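Local coordinates for protein CDP-glucose-4,6-dehydratase (Yersinia pseudotuberculosis, PDB 1RKX) that probably converts CDP-D-glucose to its 4-keto-6-deoxy derivative by removing water, using a bound NAD in a Rossmann-type fold of the short-chain dehydrogenase/reductase class, at residues His234-Leu245 with Leu314-Thr325. Numbering follows the deposited sequence.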
# COMPACT_ATOMS: atom_id res chain seq x y z
N HIS C 234 -10.38 -27.61 -11.58
CA HIS C 234 -10.44 -29.02 -11.24
C HIS C 234 -9.49 -29.22 -10.06
O HIS C 234 -8.42 -28.60 -9.99
CB HIS C 234 -10.01 -29.88 -12.43
CG HIS C 234 -10.26 -31.34 -12.24
ND1 HIS C 234 -9.45 -32.15 -11.47
CD2 HIS C 234 -11.25 -32.15 -12.71
CE1 HIS C 234 -9.92 -33.38 -11.48
NE2 HIS C 234 -11.01 -33.41 -12.22
N VAL C 235 -9.89 -30.09 -9.13
CA VAL C 235 -9.11 -30.36 -7.94
C VAL C 235 -7.64 -30.71 -8.22
O VAL C 235 -6.76 -30.39 -7.43
CB VAL C 235 -9.77 -31.48 -7.09
CG1 VAL C 235 -9.89 -32.76 -7.90
CG2 VAL C 235 -8.98 -31.70 -5.81
N LEU C 236 -7.38 -31.36 -9.35
CA LEU C 236 -6.00 -31.73 -9.66
C LEU C 236 -5.10 -30.54 -10.02
O LEU C 236 -3.88 -30.63 -9.93
CB LEU C 236 -5.97 -32.76 -10.79
CG LEU C 236 -6.69 -34.09 -10.48
CD1 LEU C 236 -6.61 -35.00 -11.70
CD2 LEU C 236 -6.05 -34.75 -9.26
N GLU C 237 -5.70 -29.41 -10.41
CA GLU C 237 -4.93 -28.23 -10.78
C GLU C 237 -4.13 -27.68 -9.58
O GLU C 237 -2.90 -27.60 -9.64
CB GLU C 237 -5.85 -27.16 -11.36
CG GLU C 237 -6.64 -27.64 -12.59
CD GLU C 237 -5.93 -27.41 -13.92
OE1 GLU C 237 -4.70 -27.65 -14.01
OE2 GLU C 237 -6.60 -27.01 -14.89
N PRO C 238 -4.80 -27.29 -8.49
CA PRO C 238 -4.00 -26.78 -7.38
C PRO C 238 -3.12 -27.88 -6.78
O PRO C 238 -1.99 -27.61 -6.36
CB PRO C 238 -5.05 -26.27 -6.39
CG PRO C 238 -6.26 -27.11 -6.70
CD PRO C 238 -6.24 -27.13 -8.21
N LEU C 239 -3.62 -29.11 -6.75
CA LEU C 239 -2.84 -30.21 -6.20
C LEU C 239 -1.53 -30.39 -6.96
O LEU C 239 -0.49 -30.68 -6.36
CB LEU C 239 -3.65 -31.51 -6.22
CG LEU C 239 -4.46 -31.81 -4.94
CD1 LEU C 239 -5.33 -30.62 -4.58
CD2 LEU C 239 -5.30 -33.06 -5.15
N SER C 240 -1.56 -30.21 -8.28
CA SER C 240 -0.33 -30.34 -9.06
C SER C 240 0.64 -29.27 -8.58
O SER C 240 1.84 -29.50 -8.51
CB SER C 240 -0.60 -30.19 -10.56
OG SER C 240 -1.07 -28.89 -10.91
N GLY C 241 0.11 -28.10 -8.23
CA GLY C 241 0.95 -27.02 -7.74
C GLY C 241 1.54 -27.36 -6.38
O GLY C 241 2.71 -27.08 -6.12
N TYR C 242 0.73 -27.97 -5.51
CA TYR C 242 1.19 -28.37 -4.18
C TYR C 242 2.34 -29.37 -4.29
O TYR C 242 3.32 -29.29 -3.57
CB TYR C 242 0.06 -29.03 -3.38
CG TYR C 242 -1.17 -28.17 -3.12
CD1 TYR C 242 -2.30 -28.73 -2.51
CD2 TYR C 242 -1.23 -26.84 -3.51
CE1 TYR C 242 -3.45 -27.97 -2.29
CE2 TYR C 242 -2.38 -26.07 -3.30
CZ TYR C 242 -3.48 -26.64 -2.69
OH TYR C 242 -4.63 -25.90 -2.50
N LEU C 243 2.19 -30.33 -5.21
CA LEU C 243 3.21 -31.36 -5.41
C LEU C 243 4.50 -30.74 -5.95
O LEU C 243 5.59 -31.06 -5.48
CB LEU C 243 2.70 -32.44 -6.37
CG LEU C 243 1.55 -33.32 -5.87
CD1 LEU C 243 0.94 -34.10 -7.03
CD2 LEU C 243 2.05 -34.27 -4.78
N LEU C 244 4.36 -29.86 -6.94
CA LEU C 244 5.51 -29.19 -7.53
C LEU C 244 6.26 -28.39 -6.47
O LEU C 244 7.49 -28.42 -6.39
CB LEU C 244 5.05 -28.25 -8.65
CG LEU C 244 6.13 -27.45 -9.36
CD1 LEU C 244 7.12 -28.40 -10.05
CD2 LEU C 244 5.48 -26.52 -10.39
N LEU C 245 5.50 -27.68 -5.64
CA LEU C 245 6.10 -26.88 -4.57
C LEU C 245 6.81 -27.77 -3.56
O LEU C 245 7.91 -27.45 -3.12
CB LEU C 245 5.02 -26.06 -3.85
CG LEU C 245 5.48 -25.27 -2.62
CD1 LEU C 245 6.53 -24.25 -3.02
CD2 LEU C 245 4.27 -24.58 -1.99
N LEU C 314 7.82 -21.21 -9.95
CA LEU C 314 7.67 -22.66 -9.90
C LEU C 314 7.52 -23.27 -11.29
O LEU C 314 7.67 -24.48 -11.46
CB LEU C 314 6.45 -23.05 -9.07
CG LEU C 314 6.45 -22.82 -7.56
CD1 LEU C 314 5.09 -23.20 -7.01
CD2 LEU C 314 7.54 -23.66 -6.90
N GLY C 315 7.22 -22.43 -12.27
CA GLY C 315 7.02 -22.95 -13.61
C GLY C 315 5.69 -23.67 -13.65
O GLY C 315 5.46 -24.52 -14.51
N TRP C 316 4.81 -23.32 -12.71
CA TRP C 316 3.49 -23.94 -12.63
C TRP C 316 2.54 -23.34 -13.66
O TRP C 316 2.68 -22.18 -14.04
CB TRP C 316 2.87 -23.73 -11.25
CG TRP C 316 1.53 -24.39 -11.13
CD1 TRP C 316 1.28 -25.72 -10.97
CD2 TRP C 316 0.24 -23.75 -11.21
NE1 TRP C 316 -0.07 -25.96 -10.94
CE2 TRP C 316 -0.73 -24.77 -11.09
CE3 TRP C 316 -0.18 -22.42 -11.38
CZ2 TRP C 316 -2.11 -24.50 -11.12
CZ3 TRP C 316 -1.55 -22.15 -11.41
CH2 TRP C 316 -2.50 -23.19 -11.29
N HIS C 317 1.55 -24.13 -14.07
CA HIS C 317 0.55 -23.68 -15.03
C HIS C 317 -0.64 -24.64 -15.06
O HIS C 317 -0.46 -25.86 -15.06
CB HIS C 317 1.17 -23.60 -16.42
CG HIS C 317 1.66 -24.91 -16.94
ND1 HIS C 317 2.66 -25.63 -16.32
CD2 HIS C 317 1.28 -25.66 -18.01
CE1 HIS C 317 2.87 -26.75 -16.97
NE2 HIS C 317 2.04 -26.80 -18.00
N PRO C 318 -1.87 -24.10 -15.07
CA PRO C 318 -3.05 -24.97 -15.12
C PRO C 318 -3.04 -25.74 -16.44
O PRO C 318 -2.42 -25.31 -17.40
CB PRO C 318 -4.22 -23.99 -14.99
CG PRO C 318 -3.67 -22.72 -15.56
CD PRO C 318 -2.27 -22.69 -15.00
N ARG C 319 -3.74 -26.87 -16.48
CA ARG C 319 -3.75 -27.70 -17.68
C ARG C 319 -5.10 -27.87 -18.36
O ARG C 319 -5.15 -28.13 -19.56
CB ARG C 319 -3.20 -29.09 -17.35
CG ARG C 319 -1.87 -29.06 -16.63
CD ARG C 319 -1.33 -30.47 -16.41
NE ARG C 319 -0.13 -30.42 -15.59
CZ ARG C 319 0.73 -31.42 -15.46
NH1 ARG C 319 0.53 -32.57 -16.10
NH2 ARG C 319 1.80 -31.27 -14.68
N TRP C 320 -6.19 -27.72 -17.61
CA TRP C 320 -7.52 -27.89 -18.18
C TRP C 320 -8.41 -26.65 -18.10
O TRP C 320 -8.53 -26.02 -17.05
CB TRP C 320 -8.27 -29.03 -17.48
CG TRP C 320 -7.64 -30.38 -17.60
CD1 TRP C 320 -6.70 -30.78 -18.51
CD2 TRP C 320 -7.95 -31.54 -16.82
NE1 TRP C 320 -6.41 -32.12 -18.34
CE2 TRP C 320 -7.17 -32.60 -17.30
CE3 TRP C 320 -8.83 -31.77 -15.74
CZ2 TRP C 320 -7.23 -33.89 -16.75
CZ3 TRP C 320 -8.89 -33.05 -15.20
CH2 TRP C 320 -8.09 -34.10 -15.71
N ASN C 321 -9.05 -26.30 -19.22
CA ASN C 321 -9.96 -25.17 -19.22
C ASN C 321 -11.18 -25.69 -18.48
O ASN C 321 -11.24 -26.88 -18.14
CB ASN C 321 -10.32 -24.75 -20.64
CG ASN C 321 -10.91 -25.88 -21.45
OD1 ASN C 321 -11.91 -26.48 -21.07
ND2 ASN C 321 -10.29 -26.18 -22.59
N LEU C 322 -12.16 -24.83 -18.22
CA LEU C 322 -13.34 -25.27 -17.49
C LEU C 322 -14.12 -26.36 -18.22
O LEU C 322 -14.49 -27.37 -17.61
CB LEU C 322 -14.25 -24.09 -17.17
CG LEU C 322 -15.34 -24.42 -16.13
CD1 LEU C 322 -14.70 -25.03 -14.89
CD2 LEU C 322 -16.12 -23.17 -15.77
N ASN C 323 -14.36 -26.17 -19.51
CA ASN C 323 -15.11 -27.15 -20.30
C ASN C 323 -14.53 -28.55 -20.14
O ASN C 323 -15.26 -29.51 -19.89
CB ASN C 323 -15.12 -26.77 -21.78
CG ASN C 323 -15.83 -25.46 -22.04
OD1 ASN C 323 -16.13 -25.13 -23.19
ND2 ASN C 323 -16.10 -24.71 -20.98
N THR C 324 -13.22 -28.67 -20.31
CA THR C 324 -12.55 -29.95 -20.17
C THR C 324 -12.83 -30.51 -18.78
O THR C 324 -13.21 -31.68 -18.62
CB THR C 324 -11.03 -29.80 -20.35
OG1 THR C 324 -10.74 -29.33 -21.67
CG2 THR C 324 -10.32 -31.12 -20.11
N THR C 325 -12.66 -29.66 -17.77
CA THR C 325 -12.89 -30.04 -16.38
C THR C 325 -14.32 -30.52 -16.14
O THR C 325 -14.53 -31.56 -15.50
CB THR C 325 -12.55 -28.86 -15.44
OG1 THR C 325 -11.12 -28.66 -15.45
CG2 THR C 325 -13.02 -29.13 -14.01
O HOH W 1 -9.54 -26.91 -14.30
O HOH W 2 0.31 -28.26 -13.70
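Glu-237 reaches from the first turn of helix 236-251 into the backbone of the loop that leads to helix 322-338. A bend at chi2 turns its carboxylate onto two successive amides. OE1 takes Arg-319 N at 2.8 Å through its syn lone pair. OE2 takes Trp-320 N, also at 2.8 Å, from the syn side but 27° out of the carboxylate plane. Tyr-353 OH is hydrogen-bonded to both OE1 and Ser-240 OG. A water links OE2 with His-234 N and Thr-325 OG1.

The packing is tight around this buried acid. Trp-320 sets its CZ3 edge over the centre of the His-234 ring face, in a T-shaped stack with planes at 81°. CZ3 comes to 3.5 Å from His-234 CD2. Bonds at both ring nitrogens should hold the histidine's rotation: ND1 accepts Leu-236 N as a helix cap, and NE2 is hydrogen-bonded to Glu-349 OE2. Thr-325 CG2 lies at the ring edge. One turn further along the helix, Trp-316 NE1 donates nearly straight (167°) to Ser-240 OG, in the indole plane. That hydroxyl in turn donates to Glu-237 O at 2.6 Å. Trp-316 CD1 lies close against Gly-241 CA, 3.5 Å away.

The far end is mostly apolar and more open to solvent at Leu-244 and Gly-315. Leu-244 and Leu-314 slide past each other in opposite directions, with Leu-244 CD2 3.2 Å from Leu-314 O. A second water joins Ser-240 OG, His-317 O and Arg-319 NE.

The contact fastens loop 315-321 to helix 236-251, with His-234 about 11 Å, side chain to ligand, from NAD. The paired amides, Tyr-353 and water probably stabilise Glu-237 as a buried carboxylate.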